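Local coordinates for putative major capsid protein (Cafeteriavirus-dependent mavirus, PDB 6G43), which forms the icosahedral shell of mavirus, with double jelly-roll subunits assembling as trimeric capsomers, at the interface of chains A and B. Numbering follows the deposited sequence. Chains: chain A/B, Putative major capsid protein.

Contact 1: the interface of chains A and B. Residues chain A 18-20; chain B 37, 218-219.
B:Asp218 places its carboxylate against the start of a short 3-10 helix, A:19-21, near the N-terminus of the neighbouring chain. OD2 of B:Asp218 lies 3.1 Å from the backbone N of A:Tyr19. This hydrogen bond is weak, because it is sharply bent, with 122° at the hydrogen. The other carboxylate oxygen, OD1, faces the next residue. It is 3.6 Å from the backbone N of A:Ala20, which is a contact rather than a bond. The same OD1 touches the methyl CB of A:Ala20 at 3.4 Å. The acidic group therefore spans the first two backbone amides of the helical turn, much as a capping residue would. The positive end of the turn may stabilise its charge.

Carbon atoms of chain A also touch oxygens of chain B. CB of A:Tyr19 comes within 3.3 Å of OD2 of B:Asp218. The phenol ring points away from the carboxylate, with CG of A:Tyr19 anti to its own N (chi1 -164°). The touching is thus done by the backbone and CB, not by the ring. CB of A:Pro18 packs 3.8 Å from OD1 of B:Asp218. The methyl of A:Ala20 also meets the carbonyl O of B:Pro219 at 3.2 Å.

Further out, CG of A:Pro18 approaches the backbone N of B:Ile37 at 4.2 Å. B:Ile37 thus borders the proline ring on the side of CG. B:Asp218 reaches the turn with CG anti to its backbone N (chi1 -155°), and the proline that follows it restricts the local backbone.

The patch seats part of the N-terminal segment of one subunit against its neighbour. Such an arm reaching across the interface may help to hold the trimer together.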
ATOM      1  N   PRO A  18       7.284   0.188  25.142  1.00 34.73           N
ATOM      2  CA  PRO A  18       7.870   0.225  23.793  1.00 33.84           C
ATOM      3  C   PRO A  18       9.100  -0.667  23.614  1.00 32.91           C
ATOM      4  O   PRO A  18       9.844  -0.904  24.569  1.00 32.24           O
ATOM      5  CB  PRO A  18       8.268   1.697  23.612  1.00 33.99           C
ATOM      6  CG  PRO A  18       7.472   2.452  24.604  1.00 34.11           C
ATOM      7  CD  PRO A  18       7.264   1.528  25.761  1.00 34.39           C
ATOM      8  N   TYR A  19       9.301  -1.133  22.385  1.00 32.29           N
ATOM      9  CA  TYR A  19      10.459  -1.949  22.013  1.00 32.21           C
ATOM     10  C   TYR A  19      11.799  -1.214  22.199  1.00 31.73           C
ATOM     11  O   TYR A  19      12.832  -1.856  22.381  1.00 31.89           O
ATOM     12  CB  TYR A  19      10.308  -2.423  20.560  1.00 32.15           C
ATOM     13  CG  TYR A  19      11.222  -3.565  20.168  1.00 32.15           C
ATOM     14  CD1 TYR A  19      11.055  -4.839  20.716  1.00 32.20           C
ATOM     15  CD2 TYR A  19      12.249  -3.381  19.237  1.00 32.15           C
ATOM     16  CE1 TYR A  19      11.889  -5.890  20.357  1.00 32.31           C
ATOM     17  CE2 TYR A  19      13.085  -4.431  18.870  1.00 32.27           C
ATOM     18  CZ  TYR A  19      12.900  -5.681  19.433  1.00 32.46           C
ATOM     19  OH  TYR A  19      13.720  -6.730  19.086  1.00 32.91           O
ATOM     20  N   ALA A  20      11.774   0.119  22.164  1.00 31.50           N
ATOM     21  CA  ALA A  20      12.948   0.950  22.468  1.00 31.53           C
ATOM     22  C   ALA A  20      13.572   0.675  23.844  1.00 31.37           C
ATOM     23  O   ALA A  20      14.788   0.811  24.001  1.00 31.67           O
ATOM     24  CB  ALA A  20      12.588   2.425  22.346  1.00 31.34           C
TER
ATOM     25  N   ILE B  37       6.893   6.346  26.037  1.00 33.32           N
ATOM     26  CA  ILE B  37       7.714   7.544  25.942  1.00 32.87           C
ATOM     27  C   ILE B  37       6.742   8.726  25.870  1.00 32.66           C
ATOM     28  O   ILE B  37       6.006   8.841  24.891  1.00 32.67           O
ATOM     29  CB  ILE B  37       8.643   7.503  24.707  1.00 32.92           C
ATOM     30  CG1 ILE B  37       9.645   6.348  24.843  1.00 32.92           C
ATOM     31  CG2 ILE B  37       9.402   8.819  24.546  1.00 32.77           C
ATOM     32  CD1 ILE B  37      10.383   6.007  23.567  1.00 33.15           C
ATOM     33  N   ASP B 218      10.603   3.367  16.259  1.00 39.99           N
ATOM     34  CA  ASP B 218      10.736   3.140  17.699  1.00 38.33           C
ATOM     35  C   ASP B 218      12.211   3.302  18.126  1.00 35.28           C
ATOM     36  O   ASP B 218      12.894   2.319  18.421  1.00 34.72           O
ATOM     37  CB  ASP B 218      10.177   1.743  18.038  1.00 39.33           C
ATOM     38  CG  ASP B 218       9.702   1.619  19.484  1.00 40.87           C
ATOM     39  OD1 ASP B 218       9.894   2.549  20.302  1.00 41.82           O
ATOM     40  OD2 ASP B 218       9.116   0.564  19.805  1.00 42.81           O
ATOM     41  N   PRO B 219      12.708   4.556  18.155  1.00 32.42           N
ATOM     42  CA  PRO B 219      14.134   4.791  18.406  1.00 30.78           C
ATOM     43  C   PRO B 219      14.571   4.550  19.853  1.00 29.22           C
ATOM     44  O   PRO B 219      13.873   4.947  20.791  1.00 28.29           O
ATOM     45  CB  PRO B 219      14.319   6.267  18.025  1.00 31.14           C
ATOM     46  CG  PRO B 219      12.977   6.883  18.220  1.00 31.27           C
ATOM     47  CD  PRO B 219      11.983   5.812  17.880  1.00 31.84           C
TER

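Contact 2: the interface of chains A and B. Residues chain A 93, 165; chain B 403, 406.
A:Gln165 meets B:Thr403 through a two-point amide contact between neighbouring subunits of the double jelly-roll capsid protein. B:Thr403 sits in the short helix B:401-405.

Hydrogen bonds come first. The carboxamide oxygen OE1 of A:Gln165 accepts from the backbone N of B:Thr403 at 3.2 Å. This bond is fairly straight, with 163° at the hydrogen. The donor is tilted modestly from the carbonyl plane. The carboxamide nitrogen NE2 of A:Gln165 donates to the hydroxyl OG1 of B:Thr403 at 3.0 Å. OG1 lies somewhat out of the amide plane. A contact between OG1 of B:Thr403 and OE1 of A:Gln165, at 3.5 Å, is weak at most. The two main bonds use both ends of one amide, so they should fix its rotation. B:Thr403 presents matching groups because OG1 lies beside its own backbone N (chi1 -53°). The NH belongs to the first turn of the helix, where backbone amides commonly lack partners within the helix. OE1 of A:Gln165 supplies an acceptor from the other chain. Its side chain runs out extended beyond CG to get there.

Van der Waals packing involves A:Lys93. Its extended chain passes obliquely by the threonine methyl. CG2 of B:Thr403 is 3.9 Å from NZ and 4.1 Å from CE of A:Lys93. The methyl points away from the glutamine amide, towards the lysine end.

A charged pair lies close by without touching. The carboxylate OD2 of B:Asp406 is 3.9 Å from CE of A:Lys93. The amine NZ of A:Lys93 stays 4.7 Å from OD2 of B:Asp406, too far for a salt bridge. The opposite charges could still attract at this range.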
ATOM      1  N   LYS A  93      -1.762   9.147 -27.321  1.00 29.32           N
ATOM      2  CA  LYS A  93      -1.263   9.391 -25.967  1.00 29.59           C
ATOM      3  C   LYS A  93      -1.990   8.484 -24.988  1.00 28.14           C
ATOM      4  O   LYS A  93      -3.217   8.529 -24.901  1.00 27.40           O
ATOM      5  CB  LYS A  93      -1.475  10.846 -25.543  1.00 31.05           C
ATOM      6  CG  LYS A  93      -0.561  11.835 -26.237  1.00 32.79           C
ATOM      7  CD  LYS A  93      -0.628  13.204 -25.577  1.00 34.11           C
ATOM      8  CE  LYS A  93       0.038  14.262 -26.444  1.00 35.08           C
ATOM      9  NZ  LYS A  93       0.374  15.490 -25.670  1.00 36.02           N
ATOM     10  N   GLN A 165       1.258   6.146 -19.929  1.00 22.61           N
ATOM     11  CA  GLN A 165       2.710   6.153 -19.956  1.00 22.65           C
ATOM     12  C   GLN A 165       3.255   6.351 -18.543  1.00 22.72           C
ATOM     13  O   GLN A 165       2.511   6.721 -17.629  1.00 22.83           O
ATOM     14  CB  GLN A 165       3.199   7.255 -20.895  1.00 22.74           C
ATOM     15  CG  GLN A 165       2.806   7.035 -22.355  1.00 22.71           C
ATOM     16  CD  GLN A 165       2.925   8.289 -23.200  1.00 22.42           C
ATOM     17  OE1 GLN A 165       3.870   8.440 -23.965  1.00 22.55           O
ATOM     18  NE2 GLN A 165       1.963   9.193 -23.065  1.00 22.38           N
TER
ATOM     19  N   THR B 403       3.814  10.463 -26.391  1.00 26.52           N
ATOM     20  CA  THR B 403       3.782  11.927 -26.355  1.00 27.12           C
ATOM     21  C   THR B 403       4.820  12.562 -27.288  1.00 28.01           C
ATOM     22  O   THR B 403       4.523  13.550 -27.960  1.00 28.71           O
ATOM     23  CB  THR B 403       4.019  12.458 -24.924  1.00 26.97           C
ATOM     24  OG1 THR B 403       3.097  11.838 -24.019  1.00 26.64           O
ATOM     25  CG2 THR B 403       3.844  13.981 -24.859  1.00 26.99           C
ATOM     26  N   ASP B 406       4.323  11.533 -31.235  1.00 34.23           N
ATOM     27  CA  ASP B 406       3.181  12.265 -31.791  1.00 35.20           C
ATOM     28  C   ASP B 406       3.622  13.236 -32.906  1.00 36.33           C
ATOM     29  O   ASP B 406       4.443  14.122 -32.650  1.00 36.20           O
ATOM     30  CB  ASP B 406       2.489  13.036 -30.655  1.00 35.15           C
ATOM     31  CG  ASP B 406       1.199  13.732 -31.088  1.00 35.35           C
ATOM     32  OD1 ASP B 406       0.696  13.489 -32.206  1.00 36.19           O
ATOM     33  OD2 ASP B 406       0.673  14.531 -30.282  1.00 35.43           O
TER

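Contact 1 and contact 2 belong to one interface between chains A and B, and their C-alpha centres are about 49 Å apart. They share no residue and no secondary-structure element. Contact 1 involves the N-terminal segment of chain A, near one end of the subunits. Contact 2 lies towards the opposite end, between loops of chain A and a helix and loop of chain B. The interface is not an exact two-fold, so the two chains contribute different surfaces. Such a head-to-tail pairing suits the deposited trimer. Joining the subunits at widely separated points should limit rocking between them.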